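Type 3 secretion system pilotin (Salmonella typhimurium, PDB 6XFJ) pilots the secretin InvG to its proper place in the outer membrane, supporting assembly of the type III secretion injectisome and secretion of Sip virulence factors. Local coordinates at the interface of chains A and B. Residues are numbered along the deposited sequence; one frame, centred on the assembly and turned at random. Chains: chain A/B, Type 3 secretion system pilotin.

Contact 1: the interface of chains A and B. Residues chain A 30, 34, 40-41, 47, 51, 72; chain B 6, 8, 11-12, 15.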
ATOM      1  N   ALA A  30       3.319  -4.972   6.387  1.00 11.35           N
ATOM      2  CA  ALA A  30       2.507  -5.638   7.425  1.00 10.95           C
ATOM      3  C   ALA A  30       3.453  -6.264   8.442  1.00 10.96           C
ATOM      4  O   ALA A  30       3.262  -6.150   9.655  1.00 11.80           O
ATOM      5  CB  ALA A  30       1.572  -6.660   6.823  1.00 11.64           C
ATOM      6  N   PHE A  34       3.683  -5.407  12.521  1.00  9.71           N
ATOM      7  CA  PHE A  34       3.527  -6.392  13.607  1.00 10.93           C
ATOM      8  C   PHE A  34       4.804  -6.481  14.455  1.00 10.84           C
ATOM      9  O   PHE A  34       4.716  -6.521  15.705  1.00 10.46           O
ATOM     10  CB  PHE A  34       3.050  -7.722  13.051  1.00 11.63           C
ATOM     11  CG  PHE A  34       1.581  -7.629  12.734  1.00 10.57           C
ATOM     12  CD1 PHE A  34       0.624  -7.517  13.741  1.00  9.23           C
ATOM     13  CD2 PHE A  34       1.146  -7.549  11.430  1.00  9.73           C
ATOM     14  CE1 PHE A  34      -0.711  -7.315  13.436  1.00 11.22           C
ATOM     15  CE2 PHE A  34      -0.177  -7.407  11.138  1.00 10.50           C
ATOM     16  CZ  PHE A  34      -1.079  -7.323  12.143  1.00 11.47           C
ATOM     17  N   TYR A  40       0.113  -7.532  19.455  1.00  9.61           N
ATOM     18  CA  TYR A  40      -0.806  -8.260  18.554  1.00 10.98           C
ATOM     19  C   TYR A  40      -0.325  -9.690  18.298  1.00 11.03           C
ATOM     20  O   TYR A  40      -1.118 -10.500  17.813  1.00 12.38           O
ATOM     21  CB  TYR A  40      -1.036  -7.475  17.264  1.00  9.79           C
ATOM     22  CG  TYR A  40      -1.681  -6.137  17.527  1.00  9.92           C
ATOM     23  CD1 TYR A  40      -2.954  -6.072  18.097  1.00  9.29           C
ATOM     24  CD2 TYR A  40      -0.995  -4.951  17.385  1.00 10.03           C
ATOM     25  CE1 TYR A  40      -3.534  -4.859  18.354  1.00  9.84           C
ATOM     26  CE2 TYR A  40      -1.561  -3.735  17.687  1.00  9.95           C
ATOM     27  CZ  TYR A  40      -2.849  -3.688  18.182  1.00 10.45           C
ATOM     28  OH  TYR A  40      -3.437  -2.479  18.480  1.00 11.45           O
ATOM     29  N   MET A  41       0.940  -9.971  18.605  0.54 10.03           N
ATOM     30  CA  MET A  41       1.436 -11.363  18.540  0.54 10.78           C
ATOM     31  C   MET A  41       1.341 -12.027  19.923  0.54 12.46           C
ATOM     32  O   MET A  41       1.358 -13.267  19.990  0.54 13.97           O
ATOM     33  CB  MET A  41       2.870 -11.374  18.007  0.54 12.35           C
ATOM     34  CG  MET A  41       2.980 -10.692  16.632  0.54 12.42           C
ATOM     35  SD  MET A  41       4.618 -10.678  15.943  0.54 13.11           S
ATOM     36  CE  MET A  41       5.357  -9.441  17.009  0.54 12.58           C
ATOM     37  N   GLU A  47      -5.366  -8.978  18.535  0.61 10.23           N
ATOM     38  CA  GLU A  47      -5.202  -9.148  17.063  0.61 10.74           C
ATOM     39  C   GLU A  47      -6.604  -9.174  16.425  0.61  9.59           C
ATOM     40  O   GLU A  47      -6.814  -8.525  15.373  0.61  9.65           O
ATOM     41  CB  GLU A  47      -4.377 -10.389  16.710  0.61 11.12           C
ATOM     42  CG  GLU A  47      -4.328 -10.644  15.216  0.61 12.27           C
ATOM     43  CD  GLU A  47      -5.433 -11.515  14.644  0.61 13.88           C
ATOM     44  OE1 GLU A  47      -6.122 -12.213  15.409  0.61 17.27           O
ATOM     45  OE2 GLU A  47      -5.576 -11.521  13.421  0.61 17.77           O
ATOM     46  N   MET A  51      -8.033  -6.473  13.643  1.00  8.60           N
ATOM     47  CA  MET A  51      -8.565  -6.830  12.287  1.00  9.91           C
ATOM     48  C   MET A  51      -9.977  -6.290  12.056  1.00  9.33           C
ATOM     49  O   MET A  51     -10.259  -5.769  11.001  1.00  9.98           O
ATOM     50  CB  MET A  51      -8.562  -8.329  12.061  1.00 11.93           C
ATOM     51  CG  MET A  51      -7.168  -8.892  11.960  1.00 14.20           C
ATOM     52  SD  MET A  51      -6.196  -8.224  10.593  1.00 13.58           S
ATOM     53  CE  MET A  51      -5.307  -6.893  11.407  1.00 13.48           C
ATOM     54  N   LEU A  72      -3.067   0.006   9.164  1.00  9.70           N
ATOM     55  CA  LEU A  72      -2.867  -0.752  10.431  1.00  9.62           C
ATOM     56  C   LEU A  72      -2.561   0.227  11.551  1.00  9.16           C
ATOM     57  O   LEU A  72      -3.107   0.037  12.640  1.00  8.99           O
ATOM     58  CB  LEU A  72      -1.736  -1.786  10.275  1.00 11.02           C
ATOM     59  CG  LEU A  72      -2.131  -2.983   9.425  1.00 10.02           C
ATOM     60  CD1 LEU A  72      -0.872  -3.731   9.010  1.00 10.17           C
ATOM     61  CD2 LEU A  72      -3.092  -3.904  10.156  1.00 10.78           C
TER
ATOM     62  N   ASN B   6       0.197 -17.170  16.389  1.00 30.31           N
ATOM     63  CA  ASN B   6      -0.143 -15.716  16.315  1.00 20.85           C
ATOM     64  C   ASN B   6       1.103 -14.872  15.982  1.00 20.49           C
ATOM     65  O   ASN B   6       1.385 -13.806  16.573  1.00 23.54           O
ATOM     66  CB  ASN B   6      -0.793 -15.280  17.619  1.00 15.51           C
ATOM     67  CG  ASN B   6      -1.351 -13.898  17.445  1.00 16.79           C
ATOM     68  OD1 ASN B   6      -1.602 -13.452  16.302  1.00 23.92           O
ATOM     69  ND2 ASN B   6      -1.617 -13.243  18.568  1.00 14.58           N
ATOM     70  N   ALA B   8       4.062 -12.706  13.574  1.00 11.61           N
ATOM     71  CA  ALA B   8       4.067 -11.576  12.615  1.00 12.87           C
ATOM     72  C   ALA B   8       3.798 -12.118  11.209  1.00 13.67           C
ATOM     73  O   ALA B   8       3.067 -11.460  10.450  1.00 14.62           O
ATOM     74  CB  ALA B   8       5.411 -10.916  12.723  1.00 13.99           C
ATOM     75  N   ASN B  11       0.066 -13.003  10.903  1.00 13.63           N
ATOM     76  CA  ASN B  11      -0.714 -11.740  10.909  1.00 12.73           C
ATOM     77  C   ASN B  11      -0.482 -10.910   9.641  1.00 12.37           C
ATOM     78  O   ASN B  11      -1.413 -10.259   9.173  1.00 13.24           O
ATOM     79  CB  ASN B  11      -0.444 -10.894  12.137  1.00 13.13           C
ATOM     80  CG  ASN B  11      -0.932 -11.577  13.401  1.00 14.83           C
ATOM     81  OD1 ASN B  11      -1.899 -12.325  13.335  1.00 24.99           O
ATOM     82  ND2 ASN B  11      -0.465 -11.158  14.556  1.00 19.17           N
ATOM     83  N   SER B  12       0.762 -10.875   9.132  0.53 14.00           N
ATOM     84  CA  SER B  12       1.070 -10.256   7.815  0.53 16.05           C
ATOM     85  C   SER B  12       0.198 -10.937   6.757  0.53 15.02           C
ATOM     86  O   SER B  12      -0.347 -10.220   5.931  0.53 17.93           O
ATOM     87  CB  SER B  12       2.538 -10.306   7.421  0.53 16.84           C
ATOM     88  OG  SER B  12       2.735  -9.868   6.065  0.53 18.20           O
ATOM     89  N   SER B  15      -3.534  -9.934   7.238  1.00  9.89           N
ATOM     90  CA  SER B  15      -3.808  -8.502   7.005  0.50 10.27           C
ATOM     91  C   SER B  15      -3.574  -8.178   5.531  1.00  9.86           C
ATOM     92  O   SER B  15      -4.353  -7.423   4.934  1.00  9.95           O
ATOM     93  CB  SER B  15      -3.048  -7.616   7.959  0.50 10.33           C
ATOM     94  OG  SER B  15      -1.650  -7.765   7.796  0.50 10.09           O
TER
HETATM   95  O   HOH W   1      -1.040 -14.882  20.945  1.00 20.45           O
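The N-terminal helix of one pilotin subunit, residues 8-22 of chain B, packs against the helices of its partner here, with B:Asn11 laid over the ring of A:Phe34. The B:Asn11 CB methylene stands above the middle of that ring, 3.5 Å from its centroid, in a CH-pi contact, and the two side chains cross at about a right angle. A:Phe34 CG lies anti to its own carbonyl carbon (chi1 -76°), which sends the ring toward the partner helix. Asparagine is short enough for its CB methylene to rest on the aromatic face while the amide, turned 49° from the ring, meets polar neighbours. B:Asn11 ND2 donates to the side-chain carbonyl B:Asn6 OD1 at 3.1 Å, from above the carbonyl plane, tying the segment before the helix to its first turns. At the oxygen end of the amide, the A:Glu47 CG methylene comes to 3.5 Å from B:Asn11 OD1, with carboxylate and amide planes nearly parallel. B:Asn6 ND2 makes a weak hydrogen bond to the backbone A:Tyr40 O at 2.9 Å, and a water joins it to A:Met41 O. A bend at chi3 (-73°) brings A:Met41 SD tightly against B:Ala8 CB, 3.3 Å away. B:Ser15 OG donates to the backbone carbonyl B:Asn11 O (2.9 Å) at the A:Phe34 ring edge. A:Ala30 CB, a small methyl allowing close helix approach, meets B:Ser12 OG and B:Ser15 OG, both at 3.5 Å. Helix 8-22 thus sits against helices 25-36, 39-42 and 44-59 of chain A.

Contact 2: the interface of chains A and B. Residues chain A 29, 65-67, 70; chain B 65-67, 70.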
ATOM      1  N   GLN A  29       5.409  -4.238   4.683  1.00 10.24           N
ATOM      2  CA  GLN A  29       4.800  -3.228   5.577  1.00 10.20           C
ATOM      3  C   GLN A  29       4.014  -3.904   6.699  1.00 11.60           C
ATOM      4  O   GLN A  29       4.119  -3.460   7.849  1.00 11.25           O
ATOM      5  CB  GLN A  29       3.884  -2.315   4.774  1.00 10.49           C
ATOM      6  CG  GLN A  29       4.663  -1.304   3.955  1.00 10.56           C
ATOM      7  CD  GLN A  29       3.777  -0.549   3.002  1.00 10.88           C
ATOM      8  OE1 GLN A  29       2.531  -0.628   3.058  1.00 15.03           O
ATOM      9  NE2 GLN A  29       4.369   0.205   2.105  1.00 11.02           N
ATOM     10  N   ASN A  65      -6.326   6.046  -0.264  1.00 12.73           N
ATOM     11  CA  ASN A  65      -4.937   6.092  -0.837  1.00 13.01           C
ATOM     12  C   ASN A  65      -3.876   5.722   0.170  1.00 13.55           C
ATOM     13  O   ASN A  65      -2.677   5.871  -0.166  1.00 14.58           O
ATOM     14  CB  ASN A  65      -4.721   7.458  -1.463  1.00 12.63           C
ATOM     15  CG  ASN A  65      -5.413   7.577  -2.814  1.00 12.39           C
ATOM     16  OD1 ASN A  65      -5.731   6.576  -3.469  1.00 13.05           O
ATOM     17  ND2 ASN A  65      -5.611   8.782  -3.293  1.00 15.38           N
ATOM     18  N   LEU A  66      -4.246   5.207   1.313  1.00 12.27           N
ATOM     19  CA  LEU A  66      -3.256   4.868   2.342  1.00 12.32           C
ATOM     20  C   LEU A  66      -2.754   3.440   2.182  1.00 12.57           C
ATOM     21  O   LEU A  66      -3.315   2.542   1.598  1.00 12.63           O
ATOM     22  CB  LEU A  66      -3.886   5.032   3.730  1.00 14.17           C
ATOM     23  CG  LEU A  66      -4.447   6.430   4.011  1.00 18.10           C
ATOM     24  CD1 LEU A  66      -4.880   6.505   5.460  1.00 20.62           C
ATOM     25  CD2 LEU A  66      -3.417   7.524   3.700  1.00 19.52           C
ATOM     26  N   SER A  67      -1.507   3.256   2.672  1.00  9.71           N
ATOM     27  CA  SER A  67      -0.810   1.953   2.589  1.00 10.34           C
ATOM     28  C   SER A  67      -1.325   1.024   3.653  1.00  8.47           C
ATOM     29  O   SER A  67      -2.034   1.430   4.617  1.00  9.01           O
ATOM     30  CB  SER A  67       0.685   2.070   2.755  1.00 12.36           C
ATOM     31  OG  SER A  67       0.926   2.489   4.091  1.00 11.69           O
ATOM     32  N   GLN A  70      -0.005   2.331   7.004  1.00  9.11           N
ATOM     33  CA  GLN A  70      -0.712   3.544   7.520  1.00  8.77           C
ATOM     34  C   GLN A  70      -2.119   3.171   8.034  1.00  9.33           C
ATOM     35  O   GLN A  70      -2.561   3.692   9.069  1.00 10.06           O
ATOM     36  CB  GLN A  70      -0.863   4.598   6.436  1.00  9.36           C
ATOM     37  CG  GLN A  70       0.493   5.169   5.993  1.00 10.85           C
ATOM     38  CD  GLN A  70       0.508   5.722   4.586  1.00 10.44           C
ATOM     39  OE1 GLN A  70      -0.443   5.639   3.810  1.00 11.58           O
ATOM     40  NE2 GLN A  70       1.673   6.240   4.188  1.00 11.75           N
TER
ATOM     41  N   ASN B  65       7.113   2.622   3.801  1.00 12.22           N
ATOM     42  CA  ASN B  65       5.733   2.471   4.350  1.00 11.89           C
ATOM     43  C   ASN B  65       4.661   3.222   3.552  1.00 10.03           C
ATOM     44  O   ASN B  65       3.536   3.298   4.012  1.00 10.86           O
ATOM     45  CB  ASN B  65       5.754   2.907   5.808  1.00 13.70           C
ATOM     46  CG  ASN B  65       6.455   1.884   6.672  1.00 14.72           C
ATOM     47  OD1 ASN B  65       6.448   0.681   6.346  1.00 14.19           O
ATOM     48  ND2 ASN B  65       7.033   2.369   7.736  1.00 16.03           N
ATOM     49  N   LEU B  66       4.986   3.678   2.363  1.00 10.32           N
ATOM     50  CA  LEU B  66       4.073   4.448   1.513  1.00  9.94           C
ATOM     51  C   LEU B  66       3.289   3.550   0.599  1.00  9.03           C
ATOM     52  O   LEU B  66       3.609   2.401   0.332  1.00 10.52           O
ATOM     53  CB  LEU B  66       4.872   5.426   0.673  1.00 11.39           C
ATOM     54  CG  LEU B  66       5.633   6.465   1.454  1.00 12.08           C
ATOM     55  CD1 LEU B  66       6.253   7.416   0.466  1.00 13.61           C
ATOM     56  CD2 LEU B  66       4.812   7.160   2.507  1.00 13.99           C
ATOM     57  N   SER B  67       2.090   4.048   0.239  1.00  8.90           N
ATOM     58  CA  SER B  67       1.184   3.288  -0.636  1.00  8.81           C
ATOM     59  C   SER B  67       1.619   3.301  -2.079  1.00  8.44           C
ATOM     60  O   SER B  67       2.447   4.144  -2.487  1.00  8.54           O
ATOM     61  CB  SER B  67      -0.215   3.832  -0.511  1.00  8.84           C
ATOM     62  OG  SER B  67      -0.294   5.091  -1.144  1.00  9.42           O
ATOM     63  N   GLN B  70       0.886   6.824  -3.334  1.00  9.55           N
ATOM     64  CA  GLN B  70       1.878   7.824  -2.851  1.00  9.14           C
ATOM     65  C   GLN B  70       3.215   7.643  -3.598  1.00  7.97           C
ATOM     66  O   GLN B  70       3.842   8.626  -3.917  1.00  8.26           O
ATOM     67  CB  GLN B  70       2.125   7.633  -1.368  1.00 10.15           C
ATOM     68  CG  GLN B  70       0.891   8.039  -0.555  1.00  9.95           C
ATOM     69  CD  GLN B  70       0.768   7.403   0.803  1.00 12.16           C
ATOM     70  OE1 GLN B  70       1.629   6.661   1.244  1.00 10.28           O
ATOM     71  NE2 GLN B  70      -0.370   7.636   1.494  1.00 14.71           N
TER
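A:Ser67 CB and B:Ser67 CA meet at 3.6 Å in the small apolar centre of this two-fold contact, where serine is compact enough to let the two backbones come close. A:Leu66 and B:Leu66 flank it, each sending its CD2 methyl toward the amide nitrogen of the other chain's Gln70. Around this centre the bonding is polar and reciprocal. Each serine hydroxyl sits between its own backbone N and carbonyl carbon (chi1 67° in A:Ser67), a rotamer that points OG across the interface. A:Ser67 OG donates to B:Asn65 O at 2.7 Å, and B:Ser67 OG does the same to A:Asn65 O. The same hydroxyl also receives the backbone N-H of Gln70 in its own chain, 3.1 Å from A:Gln70 N to A:Ser67 OG. Each Gln70 OE1 in turn accepts from Ser67 N of its own chain, 2.8 Å between A:Ser67 N and A:Gln70 OE1. This is a capping box, with Ser67 as N-cap of helix 68-81 in chain A and 68-80 in chain B. The Ser67 N-H comes from above the carbonyl plane, which helps set which end of the amide carries the oxygen. A:Gln70 and B:Gln70 reach tip to tip with their amide planes 45° apart. A:Gln70 NE2 donates to B:Gln70 OE1 at 3.0 Å, and B:Gln70 NE2 answers to A:Gln70 OE1 at 3.1 Å. Glutamine suits the axis because one amide both gives and accepts. At the rim, the extended A:Gln29 slides past B:Asn65 in the opposite direction, and its NE2 donates to B:Leu66 O at 2.9 Å from above the carbonyl plane. Together these bonds hold the two subunits of the pilotin dimer together about its two-fold axis.

Contact 1 and contact 2 belong to one two-fold interface, their C-alpha centres about 16 Å apart. Helix 25-36 of chain A serves both, through A:Ala30 and A:Phe34 in contact 1 and A:Gln29 in contact 2. Helix 68-81 also reaches both, though A:Leu72 only borders contact 1. Contact 2 brings Ser67 and Gln70 of both chains together about the axis, whereas contact 1 is off the axis and has a twin with the chains exchanged. A hydrogen-bonded centre flanked by two packed N-terminal helices is consistent with an intertwined dimer of this C-terminal part of the outer-membrane lipoprotein InvH, which lacks the lipid-bearing N-terminus.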